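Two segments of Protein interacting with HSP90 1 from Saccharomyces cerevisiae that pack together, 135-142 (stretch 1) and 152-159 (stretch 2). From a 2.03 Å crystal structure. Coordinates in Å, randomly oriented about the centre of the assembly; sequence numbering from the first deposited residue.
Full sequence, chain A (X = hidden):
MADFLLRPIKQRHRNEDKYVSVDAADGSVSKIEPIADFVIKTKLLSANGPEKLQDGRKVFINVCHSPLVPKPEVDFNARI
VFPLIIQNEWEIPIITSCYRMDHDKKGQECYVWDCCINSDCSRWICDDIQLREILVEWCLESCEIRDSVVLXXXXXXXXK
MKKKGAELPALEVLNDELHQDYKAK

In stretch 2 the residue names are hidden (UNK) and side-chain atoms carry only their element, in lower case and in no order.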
ATOM      1  N   LEU A 135      -2.867   3.518  -8.461  1.00 11.09           N
ATOM      2  CA  LEU A 135      -2.887   3.153  -7.042  1.00 11.94           C
ATOM      3  C   LEU A 135      -1.670   2.235  -6.730  1.00 16.16           C
ATOM      4  O   LEU A 135      -1.020   2.402  -5.694  1.00 15.19           O
ATOM      5  CB  LEU A 135      -4.251   2.494  -6.672  1.00 12.41           C
ATOM      6  CG  LEU A 135      -4.526   2.011  -5.197  1.00 15.73           C
ATOM      7  CD1 LEU A 135      -3.953   0.624  -4.947  1.00 14.93           C
ATOM      8  CD2 LEU A 135      -4.069   3.036  -4.127  1.00 17.35           C
ATOM      9  N   VAL A 136      -1.367   1.282  -7.628  1.00 14.77           N
ATOM     10  CA  VAL A 136      -0.220   0.368  -7.454  1.00 14.24           C
ATOM     11  C   VAL A 136       1.092   1.183  -7.355  1.00 16.45           C
ATOM     12  O   VAL A 136       1.919   0.884  -6.499  1.00 14.83           O
ATOM     13  CB  VAL A 136      -0.190  -0.682  -8.599  1.00 17.51           C
ATOM     14  CG1 VAL A 136       1.202  -1.320  -8.758  1.00 16.85           C
ATOM     15  CG2 VAL A 136      -1.254  -1.750  -8.350  1.00 17.28           C
ATOM     16  N   GLU A 137       1.273   2.199  -8.250  1.00 13.26           N
ATOM     17  CA  GLU A 137       2.419   3.095  -8.248  1.00 13.08           C
ATOM     18  C   GLU A 137       2.512   3.860  -6.907  1.00 15.66           C
ATOM     19  O   GLU A 137       3.607   3.949  -6.344  1.00 16.33           O
ATOM     20  CB  GLU A 137       2.319   4.083  -9.450  1.00 14.77           C
ATOM     21  CG  GLU A 137       3.452   5.116  -9.493  1.00 18.27           C
ATOM     22  CD  GLU A 137       4.871   4.571  -9.542  1.00 27.49           C
ATOM     23  OE1 GLU A 137       5.084   3.470 -10.100  1.00 23.09           O
ATOM     24  OE2 GLU A 137       5.770   5.226  -8.973  1.00 20.51           O
ATOM     25  N   TRP A 138       1.365   4.385  -6.390  1.00 13.11           N
ATOM     26  CA  TRP A 138       1.293   5.091  -5.095  1.00 13.07           C
ATOM     27  C   TRP A 138       1.708   4.200  -3.927  1.00 16.42           C
ATOM     28  O   TRP A 138       2.370   4.683  -3.002  1.00 14.42           O
ATOM     29  CB  TRP A 138      -0.105   5.623  -4.835  1.00 12.68           C
ATOM     30  CG  TRP A 138      -0.449   6.853  -5.627  1.00 13.87           C
ATOM     31  CD1 TRP A 138       0.421   7.779  -6.137  1.00 16.46           C
ATOM     32  CD2 TRP A 138      -1.761   7.290  -5.991  1.00 13.79           C
ATOM     33  NE1 TRP A 138      -0.270   8.750  -6.825  1.00 14.91           N
ATOM     34  CE2 TRP A 138      -1.616   8.509  -6.703  1.00 17.24           C
ATOM     35  CE3 TRP A 138      -3.056   6.816  -5.719  1.00 14.63           C
ATOM     36  CZ2 TRP A 138      -2.715   9.244  -7.158  1.00 16.13           C
ATOM     37  CZ3 TRP A 138      -4.144   7.512  -6.234  1.00 15.60           C
ATOM     38  CH2 TRP A 138      -3.969   8.705  -6.947  1.00 16.25           C
ATOM     39  N   CYS A 139       1.314   2.903  -3.973  1.00 11.49           N
ATOM     40  CA  CYS A 139       1.693   1.907  -2.963  1.00 12.60           C
ATOM     41  C   CYS A 139       3.195   1.671  -2.999  1.00 16.17           C
ATOM     42  O   CYS A 139       3.820   1.657  -1.946  1.00 16.57           O
ATOM     43  CB  CYS A 139       0.916   0.604  -3.150  1.00 12.86           C
ATOM     44  SG  CYS A 139      -0.831   0.742  -2.737  1.00 18.14           S
ATOM     45  N   LEU A 140       3.790   1.541  -4.203  1.00 13.49           N
ATOM     46  CA  LEU A 140       5.230   1.378  -4.341  1.00 13.68           C
ATOM     47  C   LEU A 140       5.961   2.604  -3.799  1.00 15.12           C
ATOM     48  O   LEU A 140       6.911   2.454  -3.046  1.00 12.08           O
ATOM     49  CB  LEU A 140       5.627   1.141  -5.810  1.00 14.15           C
ATOM     50  CG  LEU A 140       5.182  -0.195  -6.415  1.00 19.73           C
ATOM     51  CD1 LEU A 140       5.092  -0.097  -7.928  1.00 18.86           C
ATOM     52  CD2 LEU A 140       6.082  -1.331  -5.982  1.00 20.24           C
ATOM     53  N   GLU A 141       5.512   3.818  -4.176  1.00 12.58           N
ATOM     54  CA  GLU A 141       6.122   5.057  -3.677  1.00 12.12           C
ATOM     55  C   GLU A 141       5.998   5.165  -2.166  1.00 16.53           C
ATOM     56  O   GLU A 141       6.924   5.645  -1.518  1.00 16.72           O
ATOM     57  CB  GLU A 141       5.470   6.295  -4.326  1.00 12.28           C
ATOM     58  CG  GLU A 141       5.781   6.404  -5.811  1.00 19.54           C
ATOM     59  CD  GLU A 141       5.094   7.526  -6.584  1.00 39.26           C
ATOM     60  OE1 GLU A 141       3.995   7.976  -6.180  1.00 27.97           O
ATOM     61  OE2 GLU A 141       5.629   7.907  -7.648  1.00 36.05           O
ATOM     62  N   SER A 142       4.858   4.718  -1.597  1.00 14.18           N
ATOM     63  CA  SER A 142       4.657   4.786  -0.142  1.00 14.26           C
ATOM     64  C   SER A 142       5.700   3.987   0.619  1.00 16.30           C
ATOM     65  O   SER A 142       6.173   4.477   1.638  1.00 15.17           O
ATOM     66  CB  SER A 142       3.257   4.331   0.257  1.00 17.55           C
ATOM     67  OG  SER A 142       2.318   5.173  -0.383  1.00 32.31           O
ATOM     68  N   UNK A 152      11.666  -2.033  -7.884  1.00 16.43           N
ATOM     69  CA  UNK A 152      11.634  -2.211  -9.344  1.00 17.57           C
ATOM     70  C   UNK A 152      10.214  -2.049  -9.898  1.00 21.28           C
ATOM     71  O   UNK A 152       9.267  -2.603  -9.346  1.00 21.15           O
ATOM     72  c   UNK A 152      12.223  -3.564  -9.750  1.00 17.59           C
ATOM     73  s   UNK A 152      12.535  -3.712 -11.530  1.00 21.48           S
ATOM     74  N   UNK A 153      10.083  -1.261 -10.975  1.00 18.74           N
ATOM     75  CA  UNK A 153       8.838  -1.029 -11.707  1.00 18.66           C
ATOM     76  C   UNK A 153       8.721  -2.032 -12.877  1.00 22.51           C
ATOM     77  O   UNK A 153       7.646  -2.178 -13.442  1.00 24.05           O
ATOM     78  n   UNK A 153       9.146   2.121  -7.657  1.00 18.59           N
ATOM     79  c   UNK A 153       8.759   0.444 -12.227  1.00 19.96           C
ATOM     80  n   UNK A 153       7.540   2.579  -9.239  1.00 24.04           N
ATOM     81  c   UNK A 153       8.831   1.551 -11.118  1.00 22.10           C
ATOM     82  c   UNK A 153       8.170   2.892  -8.115  1.00 22.99           C
ATOM     83  c   UNK A 153       7.776   1.368 -10.039  1.00 20.17           C
ATOM     84  n   UNK A 153       7.844   3.995  -7.449  1.00 19.18           N
ATOM     85  N   UNK A 154       9.796  -2.733 -13.228  1.00 18.79           N
ATOM     86  CA  UNK A 154       9.757  -3.692 -14.357  1.00 19.14           C
ATOM     87  C   UNK A 154       9.512  -5.115 -13.872  1.00 24.02           C
ATOM     88  O   UNK A 154       8.651  -5.810 -14.425  1.00 23.42           O
ATOM     89  o   UNK A 154      10.539  -1.459 -15.962  1.00 32.31           O
ATOM     90  c   UNK A 154      11.062  -3.640 -15.179  1.00 21.12           C
ATOM     91  o   UNK A 154      12.651  -1.984 -15.793  1.00 38.55           O
ATOM     92  c   UNK A 154      11.445  -2.260 -15.691  1.00 31.12           C
ATOM     93  N   UNK A 155      10.270  -5.557 -12.850  1.00 21.63           N
ATOM     94  CA  UNK A 155      10.122  -6.905 -12.301  1.00 22.20           C
ATOM     95  C   UNK A 155       8.973  -6.880 -11.333  1.00 25.90           C
ATOM     96  O   UNK A 155       9.146  -7.014 -10.134  1.00 27.33           O
ATOM     97  c   UNK A 155      12.353  -8.095 -12.620  1.00 30.14           C
ATOM     98  n   UNK A 155      14.731  -7.654 -12.895  1.00 56.92           N
ATOM     99  n   UNK A 155      15.477  -5.672 -11.982  1.00 60.57           N
ATOM    100  c   UNK A 155      15.696  -6.934 -12.334  1.00 66.69           C
ATOM    101  c   UNK A 155      13.388  -7.157 -13.174  1.00 43.23           C
ATOM    102  n   UNK A 155      16.890  -7.473 -12.118  1.00 38.89           N
ATOM    103  c   UNK A 155      11.422  -7.391 -11.651  1.00 22.31           C
ATOM    104  N   UNK A 156       7.799  -6.657 -11.871  1.00 23.78           N
ATOM    105  CA  UNK A 156       6.553  -6.499 -11.136  1.00 24.34           C
ATOM    106  C   UNK A 156       5.560  -7.580 -11.576  1.00 27.30           C
ATOM    107  O   UNK A 156       5.498  -7.932 -12.764  1.00 28.38           O
ATOM    108  c   UNK A 156       4.882  -4.711 -10.372  1.00 29.50           C
ATOM    109  c   UNK A 156       5.680  -4.750 -12.826  1.00 30.45           C
ATOM    110  c   UNK A 156       6.027  -5.064 -11.342  1.00 28.21           C
ATOM    111  c   UNK A 156       4.727  -3.166 -10.130  1.00 38.41           C
ATOM    112  N   UNK A 157       4.847  -8.152 -10.596  1.00 18.85           N
ATOM    113  CA  UNK A 157       3.858  -9.190 -10.824  1.00 16.20           C
ATOM    114  C   UNK A 157       2.687  -9.051  -9.849  1.00 16.30           C
ATOM    115  O   UNK A 157       2.789  -8.365  -8.823  1.00 16.42           O
ATOM    116  c   UNK A 157       4.497 -10.582 -10.722  1.00 16.00           C
ATOM    117  N   UNK A 158       1.571  -9.703 -10.180  1.00 14.07           N
ATOM    118  CA  UNK A 158       0.345  -9.677  -9.396  1.00 14.47           C
ATOM    119  C   UNK A 158      -0.101 -11.101  -9.060  1.00 17.59           C
ATOM    120  O   UNK A 158      -0.939 -11.679  -9.762  1.00 17.35           O
ATOM    121  c   UNK A 158      -0.772  -8.861 -10.101  1.00 15.99           C
ATOM    122  c   UNK A 158       0.748  -5.808 -11.848  1.00 22.92           C
ATOM    123  c   UNK A 158      -0.316  -7.443 -10.378  1.00 16.98           C
ATOM    124  c   UNK A 158       0.237  -7.101 -11.613  1.00 19.77           C
ATOM    125  c   UNK A 158       0.170  -5.188  -9.602  1.00 20.75           C
ATOM    126  c   UNK A 158      -0.323  -6.484  -9.367  1.00 18.59           C
ATOM    127  c   UNK A 158       0.698  -4.858 -10.842  1.00 20.90           C
ATOM    128  N   UNK A 159       0.408 -11.650  -7.937  1.00 15.12           N
ATOM    129  CA  UNK A 159      -0.024 -13.005  -7.515  1.00 15.67           C
ATOM    130  C   UNK A 159      -1.540 -13.085  -7.321  1.00 22.09           C
ATOM    131  O   UNK A 159      -2.187 -12.087  -6.969  1.00 21.13           O
ATOM    132  c   UNK A 159       0.723 -13.230  -6.194  1.00 16.19           C
ATOM    133  c   UNK A 159       1.838 -12.276  -6.199  1.00 19.53           C
ATOM    134  c   UNK A 159       1.396 -11.079  -6.983  1.00 16.34           C
TER

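Position 152 carries two side-chain atoms, a carbon and then a sulfur. The CA-to-CB bond points away from the helix, and the side chain makes no contact there. This is Cys 152. Its sulfur instead serves its own loop, accepting a hydrogen bond from the backbone N of position 155 (N to SG 3.2 Å).

Position 153 has seven side-chain atoms: three carbons, a nitrogen, then a carbon bearing two more nitrogens. CA to CB runs sideways, but the end of the chain comes nearer and meets the carboxylate of Glu 137 in a salt bridge. Its carbons pack on Leu 140. That is a guanidinium on a long arm, so the residue is Arg 153. Arg 153 NE donates to Glu 137 OE1 at 2.8 Å, and Arg 153 NH2 donates to Glu 137 OE2 at 2.9 Å. A weak hydrogen bond joins Arg 153 NE to Glu 137 OE2 at 3.2 Å. Leu 140 CB lies over one face of the guanidinium, and Leu 140 CD1 is 3.7 Å from Arg 153 CD.

Position 154 has two carbons, the second carrying two oxygens. It is exposed and does not reach stretch 1. This short carboxylate is Asp 154.

Position 155 repeats the pattern of three carbons, a nitrogen and a carbon with two nitrogens. It too is out of reach of the helix. It is Arg 155. Arg 155 NH1 donates to Cys 152 SG at 3.6 Å.

Position 156 has four carbons, forked at the first, with one arm two carbons long. Its CA-to-CB bond points toward the helix, and the longer arm ends against Leu 140 CD1 and Val 136 CG1. Beta branching with unequal arms gives Ile 156. Ile 156 CD1 lies 3.8 Å from Leu 140 CD1 and 4.2 Å from Val 136 CG1.

Position 157 has a single side-chain carbon and touches nothing on stretch 1. It is Ala 157.

Position 158 has one carbon followed by a ring of six carbons, with no oxygen. The bond to CB runs sideways, yet the ring approaches Val 136 CG2 on the helix. It is Phe 158, with Phe 158 CE1 3.9 Å from Val 136 CG2.

Position 159 has three carbons closing a ring onto the backbone N. It is out of reach of stretch 1. It is Pro 159.

The contact is small, burying 285 Å² over both sides. An irregular segment lies against one helix. Val 136 and Leu 140, one turn apart, offer an apolar surface to Ile 156, and Val 136 also meets Phe 158. Glu 137 holds Arg 153 by charge, while Leu 140 packs against the same arginine. Polar and apolar contacts thus share the arginine side chain.

Stretch 2, residues 152-159: CRDRIAFP
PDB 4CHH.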